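Local coordinates for leucine aminopeptidase (Parabacteroides distasonis, PDB 3TC8), which probably acts as a zinc-dependent exopeptidase of peptidase family M28, removing residues from the amino end of peptides, at residues 138-151 / 297-309. Numbering follows the deposited sequence.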
ATOM      1  N   ILE A 138      -5.923  10.793   0.854  1.00  8.19           N
ATOM      2  CA  ILE A 138      -5.582  11.352  -0.454  1.00  8.28           C
ATOM      3  C   ILE A 138      -6.806  11.362  -1.357  1.00  8.23           C
ATOM      4  O   ILE A 138      -7.143  12.360  -1.983  1.00  8.49           O
ATOM      5  CB  ILE A 138      -4.393  10.597  -1.066  1.00  8.05           C
ATOM      6  CG1 ILE A 138      -3.101  10.958  -0.341  1.00  8.98           C
ATOM      7  CG2 ILE A 138      -4.272  10.854  -2.593  1.00  9.24           C
ATOM      8  CD1 ILE A 138      -1.997   9.979  -0.512  1.00 10.16           C
ATOM      9  N   ALA A 139      -7.539  10.237  -1.386  1.00  8.46           N
ATOM     10  CA  ALA A 139      -8.704  10.119  -2.210  1.00  8.51           C
ATOM     11  C   ALA A 139      -9.816  11.080  -1.753  1.00  8.13           C
ATOM     12  O   ALA A 139     -10.549  11.643  -2.574  1.00  8.44           O
ATOM     13  CB  ALA A 139      -9.196   8.643  -2.178  1.00  9.09           C
ATOM     14  N   ARG A 140      -9.939  11.284  -0.438  1.00  8.17           N
ATOM     15  CA  ARG A 140     -10.884  12.238   0.073  1.00  8.46           C
ATOM     16  C   ARG A 140     -10.611  13.634  -0.458  1.00  8.67           C
ATOM     17  O   ARG A 140     -11.496  14.380  -0.886  1.00  9.12           O
ATOM     18  CB  ARG A 140     -10.892  12.242   1.608  1.00  8.41           C
ATOM     19  CG  ARG A 140     -12.024  13.057   2.203  1.00  9.17           C
ATOM     20  CD  ARG A 140     -12.105  12.959   3.721  1.00 10.06           C
ATOM     21  NE  ARG A 140     -11.007  13.669   4.380  1.00  9.54           N
ATOM     22  CZ  ARG A 140     -11.086  14.871   4.902  1.00 10.19           C
ATOM     23  NH1 ARG A 140     -12.223  15.564   4.955  1.00 11.75           N
ATOM     24  NH2 ARG A 140     -10.006  15.379   5.411  1.00 11.00           N
ATOM     25  N   GLN A 141      -9.333  14.008  -0.496  1.00  8.45           N
ATOM     26  CA  GLN A 141      -8.934  15.296  -1.038  1.00  8.83           C
ATOM     27  C   GLN A 141      -9.152  15.382  -2.549  1.00  8.73           C
ATOM     28  O   GLN A 141      -9.638  16.402  -3.048  1.00  9.28           O
ATOM     29  CB  GLN A 141      -7.496  15.581  -0.711  1.00  9.36           C
ATOM     30  CG  GLN A 141      -7.201  15.735   0.796  1.00  9.17           C
ATOM     31  CD  GLN A 141      -8.011  16.777   1.479  1.00  9.69           C
ATOM     32  OE1 GLN A 141      -8.317  17.837   0.887  1.00 10.43           O
ATOM     33  NE2 GLN A 141      -8.395  16.520   2.735  1.00 11.00           N
ATOM     34  N   ILE A 142      -8.859  14.321  -3.278  1.00  8.91           N
ATOM     35  CA  ILE A 142      -9.085  14.302  -4.707  1.00  9.12           C
ATOM     36  C   ILE A 142     -10.563  14.481  -5.014  1.00  9.38           C
ATOM     37  O   ILE A 142     -10.939  15.211  -5.931  1.00 10.60           O
ATOM     38  CB  ILE A 142      -8.544  12.981  -5.347  1.00  9.22           C
ATOM     39  CG1 ILE A 142      -7.033  12.928  -5.259  1.00  9.50           C
ATOM     40  CG2 ILE A 142      -9.052  12.807  -6.776  1.00 10.35           C
ATOM     41  CD1 ILE A 142      -6.465  11.530  -5.477  1.00 10.11           C
ATOM     42  N   GLY A 143     -11.438  13.821  -4.245  1.00  9.66           N
ATOM     43  CA  GLY A 143     -12.843  13.955  -4.473  1.00 10.71           C
ATOM     44  C   GLY A 143     -13.335  15.397  -4.320  1.00 11.53           C
ATOM     45  O   GLY A 143     -14.290  15.800  -4.949  1.00 13.62           O
ATOM     46  N   GLN A 144     -12.695  16.165  -3.455  1.00 12.29           N
ATOM     47  CA  GLN A 144     -13.076  17.564  -3.227  1.00 13.78           C
ATOM     48  C   GLN A 144     -12.429  18.535  -4.215  1.00 13.70           C
ATOM     49  O   GLN A 144     -12.975  19.627  -4.426  1.00 17.24           O
ATOM     50  CB  GLN A 144     -12.664  17.999  -1.815  1.00 14.12           C
ATOM     51  CG  GLN A 144     -13.381  17.269  -0.618  1.00 15.64           C
ATOM     52  CD  GLN A 144     -12.695  17.484   0.851  1.00 19.03           C
ATOM     53  OE1 GLN A 144     -13.317  17.213   1.920  1.00 24.57           O
ATOM     54  NE2 GLN A 144     -11.467  17.977   0.876  1.00 22.84           N
ATOM     55  N   LYS A 145     -11.319  18.188  -4.852  1.00 12.48           N
ATOM     56  CA  LYS A 145     -10.578  19.102  -5.719  1.00 13.48           C
ATOM     57  C   LYS A 145      -9.833  18.285  -6.769  1.00 13.01           C
ATOM     58  O   LYS A 145      -8.844  17.646  -6.489  1.00 14.14           O
ATOM     59  CB  LYS A 145      -9.583  19.965  -4.925  1.00 14.80           C
ATOM     60  CG  LYS A 145      -8.874  20.990  -5.803  1.00 17.54           C
ATOM     61  CD  LYS A 145      -7.851  21.770  -4.983  1.00 23.35           C
ATOM     62  CE  LYS A 145      -7.322  23.065  -5.641  1.00 29.07           C
ATOM     63  NZ  LYS A 145      -6.917  23.989  -4.513  1.00 34.08           N
ATOM     64  N   ALA A 146     -10.300  18.289  -7.997  1.00 15.05           N
ATOM     65  CA  ALA A 146      -9.722  17.457  -9.053  1.00 15.58           C
ATOM     66  C   ALA A 146      -8.283  17.914  -9.315  1.00 14.99           C
ATOM     67  O   ALA A 146      -8.070  19.083  -9.529  1.00 15.94           O
ATOM     68  CB  ALA A 146     -10.555  17.585 -10.354  1.00 18.79           C
ATOM     69  N   PRO A 147      -7.311  16.983  -9.375  1.00 13.48           N
ATOM     70  CA  PRO A 147      -5.970  17.372  -9.753  1.00 13.67           C
ATOM     71  C   PRO A 147      -5.745  17.630 -11.205  1.00 15.91           C
ATOM     72  O   PRO A 147      -4.711  18.195 -11.557  1.00 19.63           O
ATOM     73  CB  PRO A 147      -5.107  16.211  -9.280  1.00 13.66           C
ATOM     74  CG  PRO A 147      -6.014  15.035  -9.315  1.00 13.22           C
ATOM     75  CD  PRO A 147      -7.340  15.593  -8.905  1.00 13.65           C
ATOM     76  N   GLY A 148      -6.652  17.282 -12.078  1.00 16.88           N
ATOM     77  CA  GLY A 148      -6.348  17.569 -13.525  1.00 18.13           C
ATOM     78  C   GLY A 148      -5.757  16.422 -14.330  1.00 17.36           C
ATOM     79  O   GLY A 148      -5.612  16.532 -15.534  1.00 21.87           O
ATOM     80  N   ILE A 149      -5.460  15.332 -13.666  1.00 15.38           N
ATOM     81  CA  ILE A 149      -5.124  14.067 -14.281  0.50 14.66           C
ATOM     82  C   ILE A 149      -5.993  13.019 -13.650  1.00 13.41           C
ATOM     83  O   ILE A 149      -6.551  13.229 -12.571  1.00 15.07           O
ATOM     84  CB  ILE A 149      -3.670  13.728 -14.064  0.50 15.18           C
ATOM     85  CG1 ILE A 149      -3.270  13.850 -12.594  0.50 15.20           C
ATOM     86  CG2 ILE A 149      -2.830  14.675 -14.895  0.50 15.94           C
ATOM     87  CD1 ILE A 149      -2.110  13.021 -12.239  0.50 17.00           C
ATOM     88  N   GLY A 150      -6.174  11.909 -14.346  1.00 12.14           N
ATOM     89  CA  GLY A 150      -6.923  10.822 -13.753  1.00 11.55           C
ATOM     90  C   GLY A 150      -6.124  10.155 -12.645  1.00  9.51           C
ATOM     91  O   GLY A 150      -4.919  10.076 -12.751  1.00 11.65           O
ATOM     92  N   ILE A 151      -6.802   9.730 -11.594  1.00 10.04           N
ATOM     93  CA  ILE A 151      -6.167   8.997 -10.510  1.00  8.79           C
ATOM     94  C   ILE A 151      -6.921   7.730 -10.282  1.00  9.01           C
ATOM     95  O   ILE A 151      -8.154   7.731 -10.139  1.00 10.47           O
ATOM     96  CB  ILE A 151      -6.190   9.796  -9.173  1.00  9.90           C
ATOM     97  CG1 ILE A 151      -5.499  11.173  -9.332  1.00 11.00           C
ATOM     98  CG2 ILE A 151      -5.536   8.974  -8.080  1.00 11.02           C
ATOM     99  CD1 ILE A 151      -4.013  11.163  -9.595  1.00 12.91           C
ATOM    100  N   ALA A 297       3.868  13.206   6.334  1.00  9.09           N
ATOM    101  CA  ALA A 297       5.003  13.326   5.416  1.00  9.13           C
ATOM    102  C   ALA A 297       4.739  12.535   4.135  1.00  9.26           C
ATOM    103  O   ALA A 297       4.951  13.030   3.036  1.00  9.23           O
ATOM    104  CB  ALA A 297       6.278  12.848   6.095  1.00 11.26           C
ATOM    105  N   ALA A 298       4.291  11.279   4.276  1.00  8.29           N
ATOM    106  CA  ALA A 298       4.003  10.476   3.111  1.00  8.58           C
ATOM    107  C   ALA A 298       2.891  11.058   2.286  1.00  8.72           C
ATOM    108  O   ALA A 298       2.970  11.175   1.050  1.00  8.87           O
ATOM    109  CB  ALA A 298       3.722   9.040   3.528  1.00  9.81           C
ATOM    110  N   GLY A 299       1.777  11.358   2.941  1.00  8.24           N
ATOM    111  CA  GLY A 299       0.601  11.774   2.232  1.00  8.05           C
ATOM    112  C   GLY A 299       0.711  13.133   1.570  1.00  7.39           C
ATOM    113  O   GLY A 299       0.220  13.289   0.434  1.00  8.42           O
ATOM    114  N   GLN A 300       1.279  14.093   2.279  1.00  7.83           N
ATOM    115  CA  GLN A 300       1.407  15.417   1.695  1.00  8.61           C
ATOM    116  C   GLN A 300       2.363  15.391   0.511  1.00  8.61           C
ATOM    117  O   GLN A 300       2.136  16.119  -0.464  1.00  9.46           O
ATOM    118  CB  GLN A 300       1.852  16.427   2.764  1.00  8.76           C
ATOM    119  CG  GLN A 300       1.665  17.877   2.287  1.00  9.62           C
ATOM    120  CD  GLN A 300       0.225  18.209   2.077  1.00  8.68           C
ATOM    121  OE1 GLN A 300      -0.595  17.964   2.958  1.00 10.72           O
ATOM    122  NE2 GLN A 300      -0.137  18.704   0.902  1.00 10.62           N
ATOM    123  N   THR A 301       3.418  14.601   0.597  1.00  8.03           N
ATOM    124  CA  THR A 301       4.345  14.469  -0.536  1.00  8.13           C
ATOM    125  C   THR A 301       3.629  13.923  -1.756  1.00  8.24           C
ATOM    126  O   THR A 301       3.784  14.432  -2.877  1.00  8.95           O
ATOM    127  CB  THR A 301       5.573  13.627  -0.140  1.00  8.77           C
ATOM    128  OG1 THR A 301       6.276  14.275   0.904  1.00  9.25           O
ATOM    129  CG2 THR A 301       6.506  13.359  -1.322  1.00 10.41           C
ATOM    130  N   VAL A 302       2.787  12.872  -1.583  1.00  7.99           N
ATOM    131  CA  VAL A 302       2.092  12.340  -2.707  1.00  8.05           C
ATOM    132  C   VAL A 302       1.148  13.387  -3.303  1.00  8.51           C
ATOM    133  O   VAL A 302       1.036  13.516  -4.525  1.00  9.17           O
ATOM    134  CB  VAL A 302       1.348  11.019  -2.339  1.00  8.73           C
ATOM    135  CG1 VAL A 302       0.430  10.597  -3.447  1.00 10.07           C
ATOM    136  CG2 VAL A 302       2.346   9.923  -2.001  1.00 10.45           C
ATOM    137  N   LEU A 303       0.407  14.117  -2.468  1.00  8.10           N
ATOM    138  CA  LEU A 303      -0.466  15.161  -3.011  1.00  8.66           C
ATOM    139  C   LEU A 303       0.326  16.179  -3.837  1.00  8.29           C
ATOM    140  O   LEU A 303      -0.086  16.612  -4.884  1.00  9.17           O
ATOM    141  CB  LEU A 303      -1.211  15.888  -1.869  1.00  8.44           C
ATOM    142  CG  LEU A 303      -2.306  15.075  -1.186  1.00  8.81           C
ATOM    143  CD1 LEU A 303      -2.880  15.863  -0.027  1.00 11.48           C
ATOM    144  CD2 LEU A 303      -3.404  14.683  -2.144  1.00 10.69           C
ATOM    145  N   GLU A 304       1.431  16.626  -3.282  1.00  8.81           N
ATOM    146  CA  GLU A 304       2.280  17.602  -3.998  1.00  9.21           C
ATOM    147  C   GLU A 304       2.665  17.115  -5.386  1.00  8.79           C
ATOM    148  O   GLU A 304       2.631  17.877  -6.343  1.00  9.38           O
ATOM    149  CB  GLU A 304       3.498  17.945  -3.169  1.00  9.88           C
ATOM    150  CG  GLU A 304       4.406  19.033  -3.783  1.00 10.46           C
ATOM    151  CD  GLU A 304       3.790  20.435  -3.717  1.00 11.63           C
ATOM    152  OE1 GLU A 304       2.942  20.695  -2.835  1.00 13.65           O
ATOM    153  OE2 GLU A 304       4.210  21.321  -4.504  1.00 13.18           O
ATOM    154  N   VAL A 305       3.024  15.841  -5.499  1.00  8.95           N
ATOM    155  CA  VAL A 305       3.459  15.269  -6.719  0.50  8.46           C
ATOM    156  C   VAL A 305       2.320  15.153  -7.744  1.00  9.30           C
ATOM    157  O   VAL A 305       2.454  15.526  -8.937  1.00 10.34           O
ATOM    158  CB  VAL A 305       4.108  13.921  -6.387  0.50  8.71           C
ATOM    159  CG1 VAL A 305       4.371  13.112  -7.656  0.50  8.72           C
ATOM    160  CG2 VAL A 305       5.385  14.171  -5.600  0.50  8.68           C
ATOM    161  N   ILE A 306       1.169  14.620  -7.316  1.00  8.74           N
ATOM    162  CA  ILE A 306       0.106  14.375  -8.265  1.00  9.31           C
ATOM    163  C   ILE A 306      -0.612  15.659  -8.686  1.00  9.17           C
ATOM    164  O   ILE A 306      -1.144  15.714  -9.780  1.00 11.01           O
ATOM    165  CB  ILE A 306      -0.898  13.283  -7.806  1.00  9.28           C
ATOM    166  CG1 ILE A 306      -1.756  13.765  -6.609  1.00  9.51           C
ATOM    167  CG2 ILE A 306      -0.152  11.981  -7.485  1.00 10.78           C
ATOM    168  CD1 ILE A 306      -2.772  12.772  -6.112  1.00 10.65           C
ATOM    169  N   TYR A 307      -0.649  16.659  -7.811  1.00  9.11           N
ATOM    170  CA  TYR A 307      -1.255  17.937  -8.159  1.00  9.04           C
ATOM    171  C   TYR A 307      -0.286  18.885  -8.808  1.00  9.97           C
ATOM    172  O   TYR A 307      -0.752  19.807  -9.497  1.00 12.19           O
ATOM    173  CB  TYR A 307      -1.794  18.632  -6.904  1.00  9.74           C
ATOM    174  CG  TYR A 307      -3.142  18.112  -6.448  1.00  9.86           C
ATOM    175  CD1 TYR A 307      -3.264  16.943  -5.687  1.00  9.70           C
ATOM    176  CD2 TYR A 307      -4.292  18.778  -6.762  1.00 10.25           C
ATOM    177  CE1 TYR A 307      -4.501  16.487  -5.253  1.00 10.19           C
ATOM    178  CE2 TYR A 307      -5.548  18.315  -6.352  1.00 10.36           C
ATOM    179  CZ  TYR A 307      -5.671  17.152  -5.610  1.00 10.11           C
ATOM    180  OH  TYR A 307      -6.849  16.672  -5.126  1.00 11.35           O
ATOM    181  N   ASN A 308       1.004  18.782  -8.525  1.00 10.15           N
ATOM    182  CA  ASN A 308       1.871  19.919  -8.707  1.00  9.67           C
ATOM    183  C   ASN A 308       3.315  19.593  -9.061  1.00 10.41           C
ATOM    184  O   ASN A 308       4.164  20.466  -8.927  1.00 11.08           O
ATOM    185  CB  ASN A 308       1.838  20.794  -7.450  1.00 10.69           C
ATOM    186  CG  ASN A 308       2.311  22.203  -7.664  1.00 10.52           C
ATOM    187  OD1 ASN A 308       2.039  22.816  -8.715  1.00 12.12           O
ATOM    188  ND2 ASN A 308       2.938  22.759  -6.655  1.00 10.86           N
ATOM    189  N   ARG A 309       3.587  18.397  -9.585  1.00 10.42           N
ATOM    190  CA  ARG A 309       4.888  18.087 -10.222  1.00 11.90           C
ATOM    191  C   ARG A 309       4.642  17.367 -11.527  1.00 14.31           C
ATOM    192  O   ARG A 309       3.500  17.242 -11.937  1.00 16.33           O
ATOM    193  CB  ARG A 309       5.790  17.281  -9.315  1.00 12.21           C
ATOM    194  CG  ARG A 309       6.268  17.984  -8.088  1.00 12.48           C
ATOM    195  CD  ARG A 309       7.237  19.143  -8.426  1.00 13.07           C
ATOM    196  NE  ARG A 309       7.801  19.720  -7.214  1.00 13.84           N
ATOM    197  CZ  ARG A 309       7.140  20.451  -6.325  1.00 12.50           C
ATOM    198  NH1 ARG A 309       5.905  20.827  -6.578  1.00 12.35           N
ATOM    199  NH2 ARG A 309       7.743  20.852  -5.189  1.00 14.50           N
ATOM    200  OXT ARG A 309       5.612  17.012 -12.228  1.00 16.40           O
TER
HETATM  201  O   HOH W   1      -3.329  20.150 -10.246  1.00 23.31           O
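Ile138 lies nearest Gly299 in backbone register where helix 138-144 runs beside helix 297-308, their directions 36° apart and their axes 11.0 Å apart at closest approach. The backbones come closer at Pro147 and Tyr307, whose CA atoms are 5.0 Å apart. Ile138 is a knob in a hole formed by Gly299, Val302, Leu303 and Ile306. Its CD1 lies 3.9 Å from Val302 CG1, and its CG2 meets Leu303 CD2. With CG1 between the backbone N and carbonyl carbon (chi1 69°), Ile306 brings CD1 onto the CD1 of Ile142 and of Ile151. The Tyr307 ring reaches the turn that follows helix 138-144. Pro147 CB sits over the centre of one face, 3.6 Å from the ring centroid, a CH-pi contact. At the ring edge, Tyr307 OH donates to Lys145 O at 2.6 Å, nearly in line with the carbonyl. One water donates to both Pro147 O and Tyr307 O. A phenylalanine in place of Tyr307 would probably keep the proline contact but leave Lys145 O without its hydroxyl donor. Away from the M28 zinc site, apolar packing thus joins helix 292-308 to helix 125-144 and strand 150-156, while phenol and water tie it to the turn between them.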